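Local coordinates for protein 2-polyprenyl-6-methoxyphenol hydroxylase-like FAD-dependent oxidoreductase (Streptomyces sp. NRRL 11266, PDB 6UI5) that binds flavin-adenine dinucleotide and belongs to the FAD-dependent oxidoreductases related to the aromatic-ring hydroxylases, at residues A[321-324]-A[325-328]; A[339-342]-A[343-347]. All coordinates share one frame; numbering follows the deposited sequence.

Contact 1. Residues A[321-324]-A[325-328]; sequences ADLL and DSYH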
loop_
_atom_site.group_PDB
_atom_site.type_symbol
_atom_site.label_atom_id
_atom_site.label_comp_id
_atom_site.label_asym_id
_atom_site.label_seq_id
_atom_site.Cartn_x
_atom_site.Cartn_y
_atom_site.Cartn_z
ATOM N N ALA A 321 10.626 21.213 -30.904
ATOM C CA ALA A 321 9.223 21.608 -30.981
ATOM C C ALA A 321 8.433 21.165 -29.750
ATOM O O ALA A 321 7.552 21.894 -29.276
ATOM C CB ALA A 321 8.594 21.047 -32.257
ATOM N N ASP A 322 8.741 19.987 -29.206
ATOM C CA ASP A 322 7.926 19.355 -28.173
ATOM C C ASP A 322 8.525 19.482 -26.779
ATOM O O ASP A 322 8.171 18.697 -25.890
ATOM C CB ASP A 322 7.706 17.876 -28.505
ATOM C CG ASP A 322 9.008 17.076 -28.525
ATOM O OD1 ASP A 322 10.097 17.679 -28.441
ATOM O OD2 ASP A 322 8.941 15.831 -28.634
ATOM N N LEU A 323 9.433 20.442 -26.571
ATOM C CA LEU A 323 10.169 20.498 -25.312
ATOM C C LEU A 323 9.342 21.134 -24.188
ATOM O O LEU A 323 9.319 20.611 -23.062
ATOM C CB LEU A 323 11.493 21.241 -25.511
ATOM C CG LEU A 323 12.264 21.603 -24.242
ATOM C CD1 LEU A 323 12.884 20.353 -23.611
ATOM C CD2 LEU A 323 13.327 22.640 -24.556
ATOM N N LEU A 324 8.634 22.235 -24.460
ATOM C CA LEU A 324 7.813 22.815 -23.392
ATOM C C LEU A 324 6.639 21.922 -23.030
ATOM O O LEU A 324 6.104 22.040 -21.918
ATOM C CB LEU A 324 7.297 24.200 -23.777
ATOM C CG LEU A 324 8.340 25.323 -23.813
ATOM C CD1 LEU A 324 7.824 26.492 -24.666
ATOM C CD2 LEU A 324 8.741 25.789 -22.399
ATOM N N ASP A 325 6.218 21.030 -23.933
ATOM C CA ASP A 325 5.128 20.141 -23.562
ATOM C C ASP A 325 5.595 19.080 -22.589
ATOM O O ASP A 325 4.760 18.417 -21.959
ATOM C CB ASP A 325 4.500 19.513 -24.807
ATOM C CG ASP A 325 3.579 20.481 -25.553
ATOM O OD1 ASP A 325 2.924 21.342 -24.912
ATOM O OD2 ASP A 325 3.510 20.382 -26.794
ATOM N N SER A 326 6.911 18.893 -22.464
ATOM C CA SER A 326 7.434 17.950 -21.491
ATOM C C SER A 326 7.393 18.529 -20.090
ATOM O O SER A 326 7.502 17.770 -19.115
ATOM C CB SER A 326 8.867 17.537 -21.837
ATOM O OG SER A 326 9.808 18.536 -21.463
ATOM N N TYR A 327 7.239 19.852 -19.968
ATOM C CA TYR A 327 6.980 20.420 -18.650
ATOM C C TYR A 327 5.773 19.740 -18.017
ATOM O O TYR A 327 5.894 19.090 -16.969
ATOM C CB TYR A 327 6.775 21.923 -18.741
ATOM C CG TYR A 327 6.343 22.521 -17.426
ATOM C CD1 TYR A 327 7.230 22.606 -16.363
ATOM C CD2 TYR A 327 5.047 22.994 -17.245
ATOM C CE1 TYR A 327 6.849 23.135 -15.162
ATOM C CE2 TYR A 327 4.659 23.543 -16.047
ATOM C CZ TYR A 327 5.564 23.606 -15.011
ATOM O OH TYR A 327 5.203 24.128 -13.803
ATOM N N HIS A 328 4.602 19.816 -18.675
ATOM C CA HIS A 328 3.435 19.149 -18.104
ATOM C C HIS A 328 3.685 17.656 -17.884
ATOM O O HIS A 328 3.366 17.112 -16.818
ATOM C CB HIS A 328 2.187 19.317 -18.968
ATOM C CG HIS A 328 1.043 18.476 -18.479
ATOM N ND1 HIS A 328 0.126 18.934 -17.550
ATOM C CD2 HIS A 328 0.725 17.174 -18.710
ATOM C CE1 HIS A 328 -0.736 17.965 -17.274
ATOM N NE2 HIS A 328 -0.393 16.885 -17.961
#

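Contact 2. Residues A[339-342]-A[343-347]; sequences CMNI and QAQLA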
loop_
_atom_site.group_PDB
_atom_site.type_symbol
_atom_site.label_atom_id
_atom_site.label_comp_id
_atom_site.label_asym_id
_atom_site.label_seq_id
_atom_site.Cartn_x
_atom_site.Cartn_y
_atom_site.Cartn_z
ATOM N N CYS A 339 0.747 14.457 -4.234
ATOM C CA CYS A 339 -0.608 14.390 -3.687
ATOM C C CYS A 339 -0.917 12.975 -3.273
ATOM O O CYS A 339 -1.392 12.738 -2.165
ATOM C CB CYS A 339 -1.656 14.896 -4.690
ATOM S SG CYS A 339 -1.498 16.717 -5.043
ATOM N N MET A 340 -0.565 12.005 -4.118
ATOM C CA MET A 340 -1.010 10.640 -3.866
ATOM C C MET A 340 -0.472 10.131 -2.540
ATOM O O MET A 340 -1.242 9.700 -1.674
ATOM C CB MET A 340 -0.581 9.726 -5.005
ATOM C CG MET A 340 -0.830 8.252 -4.711
ATOM S SD MET A 340 0.462 7.346 -5.512
ATOM C CE MET A 340 1.884 8.044 -4.686
ATOM N N ASN A 341 0.844 10.251 -2.330
ATOM C CA ASN A 341 1.459 9.648 -1.151
ATOM C C ASN A 341 1.258 10.485 0.114
ATOM O O ASN A 341 1.217 9.912 1.214
ATOM C CB ASN A 341 2.954 9.376 -1.402
ATOM C CG ASN A 341 3.838 10.512 -0.991
ATOM O OD1 ASN A 341 4.149 10.669 0.200
ATOM N ND2 ASN A 341 4.287 11.311 -1.978
ATOM N N ILE A 342 1.136 11.818 0.003
ATOM C CA ILE A 342 0.692 12.588 1.173
ATOM C C ILE A 342 -0.646 12.051 1.656
ATOM O O ILE A 342 -0.801 11.673 2.822
ATOM C CB ILE A 342 0.603 14.095 0.865
ATOM C CG1 ILE A 342 1.958 14.687 0.445
ATOM C CG2 ILE A 342 0.004 14.870 2.068
ATOM C CD1 ILE A 342 2.976 14.691 1.506
ATOM N N GLN A 343 -1.625 11.971 0.751
ATOM C CA GLN A 343 -2.928 11.439 1.141
ATOM C C GLN A 343 -2.776 10.040 1.735
ATOM O O GLN A 343 -3.432 9.702 2.736
ATOM C CB GLN A 343 -3.866 11.422 -0.069
ATOM C CG GLN A 343 -4.372 12.785 -0.524
ATOM C CD GLN A 343 -5.191 13.525 0.539
ATOM O OE1 GLN A 343 -4.663 14.000 1.558
ATOM N NE2 GLN A 343 -6.501 13.607 0.303
ATOM N N ALA A 344 -1.869 9.228 1.154
ATOM C CA ALA A 344 -1.625 7.893 1.690
ATOM C C ALA A 344 -1.043 7.969 3.090
ATOM O O ALA A 344 -1.434 7.198 3.965
ATOM C CB ALA A 344 -0.687 7.087 0.778
ATOM N N GLN A 345 -0.116 8.895 3.327
ATOM C CA GLN A 345 0.359 9.105 4.694
ATOM C C GLN A 345 -0.790 9.487 5.622
ATOM O O GLN A 345 -0.875 8.972 6.744
ATOM C CB GLN A 345 1.469 10.166 4.732
ATOM C CG GLN A 345 2.840 9.626 4.262
ATOM C CD GLN A 345 3.954 10.671 4.343
ATOM O OE1 GLN A 345 4.319 11.121 5.440
ATOM N NE2 GLN A 345 4.485 11.082 3.173
ATOM N N LEU A 346 -1.703 10.358 5.175
ATOM C CA LEU A 346 -2.792 10.755 6.076
ATOM C C LEU A 346 -3.661 9.557 6.455
ATOM O O LEU A 346 -4.182 9.495 7.577
ATOM C CB LEU A 346 -3.653 11.855 5.448
ATOM C CG LEU A 346 -3.073 13.273 5.440
ATOM C CD1 LEU A 346 -4.111 14.282 4.961
ATOM C CD2 LEU A 346 -2.542 13.655 6.815
ATOM N N ALA A 347 -3.789 8.573 5.556
ATOM C CA ALA A 347 -4.709 7.470 5.826
ATOM C C ALA A 347 -4.167 6.495 6.852
ATOM O O ALA A 347 -4.868 5.536 7.183
ATOM C CB ALA A 347 -5.049 6.723 4.537
#

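Contact 1. Residues A[321-324]-A[325-328]
Leu-323 and Ser-326 meet in the turn that leads into helix 325-346, a long helix of the FAD-binding domain. The carbonyl oxygen of Leu-323 is gripped twice by the same serine. Ser-326 OG donates to Leu-323 O at 2.7 Å, lying in the carbonyl plane with a C=O...OG angle of 150°, while Ser-326 N reaches Leu-323 O at 3.0 Å from well above that plane. The hydroxyl can do this because chi1 of 78° sets OG between the backbone N and the carbonyl carbon, swinging it back over the preceding turn. Lys-310 NZ also bonds to Ser-326 OG, so the hydroxyl ties the turn to helix 295-316.

One residue on, Tyr-327 N bonds to Leu-324 O at 3.1 Å, which brings Tyr-327 CB to 3.2 Å from Leu-324 O. With CG trans to the backbone N (chi1 173°), the phenol ring is carried off the turn, and its OH bonds to Ile-281 O. Asp-325 lays its CB against the turn, 3.9 Å from Asp-322 O, and sends its carboxylate to a salt bridge between OD1 and Arg-275. Leu-323 faces Trp-309 of helix 295-316 and Trp-494 of helix 484-495; within the turn, its CD1 stands 4.2 Å from Ser-326 OG.

Contact 2. Residues A[339-342]-A[343-347]
Residues 339-342 and 343-346 are successive turns at the end of helix 325-346, the chain leaving it at Ala-347. Four i to i+4 backbone bonds join them, from Gln-343 N to Cys-339 O, Ala-344 N to Met-340 O, Gln-345 N to Asn-341 O (2.7 Å) and Leu-346 N to Ile-342 O. On the residues of the third bond, the side chains of Asn-341 and Gln-345 lie alongside each other, pointing the same way, with their amide planes 15° apart. Gln-345 NE2 donates to Asn-341 OD1 at 3.0 Å, almost in line with the C=O bond (172°) and within the plane of its own amide. The helix belongs to the FAD-binding fold, and Ile-342 packs on His-289, Tyr-290 and Tyr-292. This i to i+4 side-chain amide pair is buried and cross-linked: Gln-345 NE2 also bonds to Asn-293, its OE1 takes Ala-76 N, and Asn-341 ND2 is shared between Leu-337 O and Gln-295. Both amides are therefore held against rotation. Gln-345 reaches its partner by staying extended beyond CG (chi2 -178°). Gln-343 instead bends at chi2, its CG 3.4 Å from Cys-339 O. From a neighbouring subunit, Tyr-357 packs on Gln-343 and Met-361 on Ala-344.

In the fold
Both contacts belong to helix 325-346, contact 1 at its start and contact 2 near its far end, with centres 28 Å apart and no touch between them. Contact 1 is partly buried, with exposed aspartates beside leucines that face inward, and its surroundings all come from its own chain. Contact 2 is wholly buried and lies against the second subunit as well. The chemistry follows: a hydroxyl and a carboxylate with charged partners tie the helix entrance to its neighbours, whereas neutral amides bond to one another and to nearby loops and helices in the interior. The side chains of Tyr-327 and Ile-342 both lie about 9 Å from the bound FAD, near but not against it.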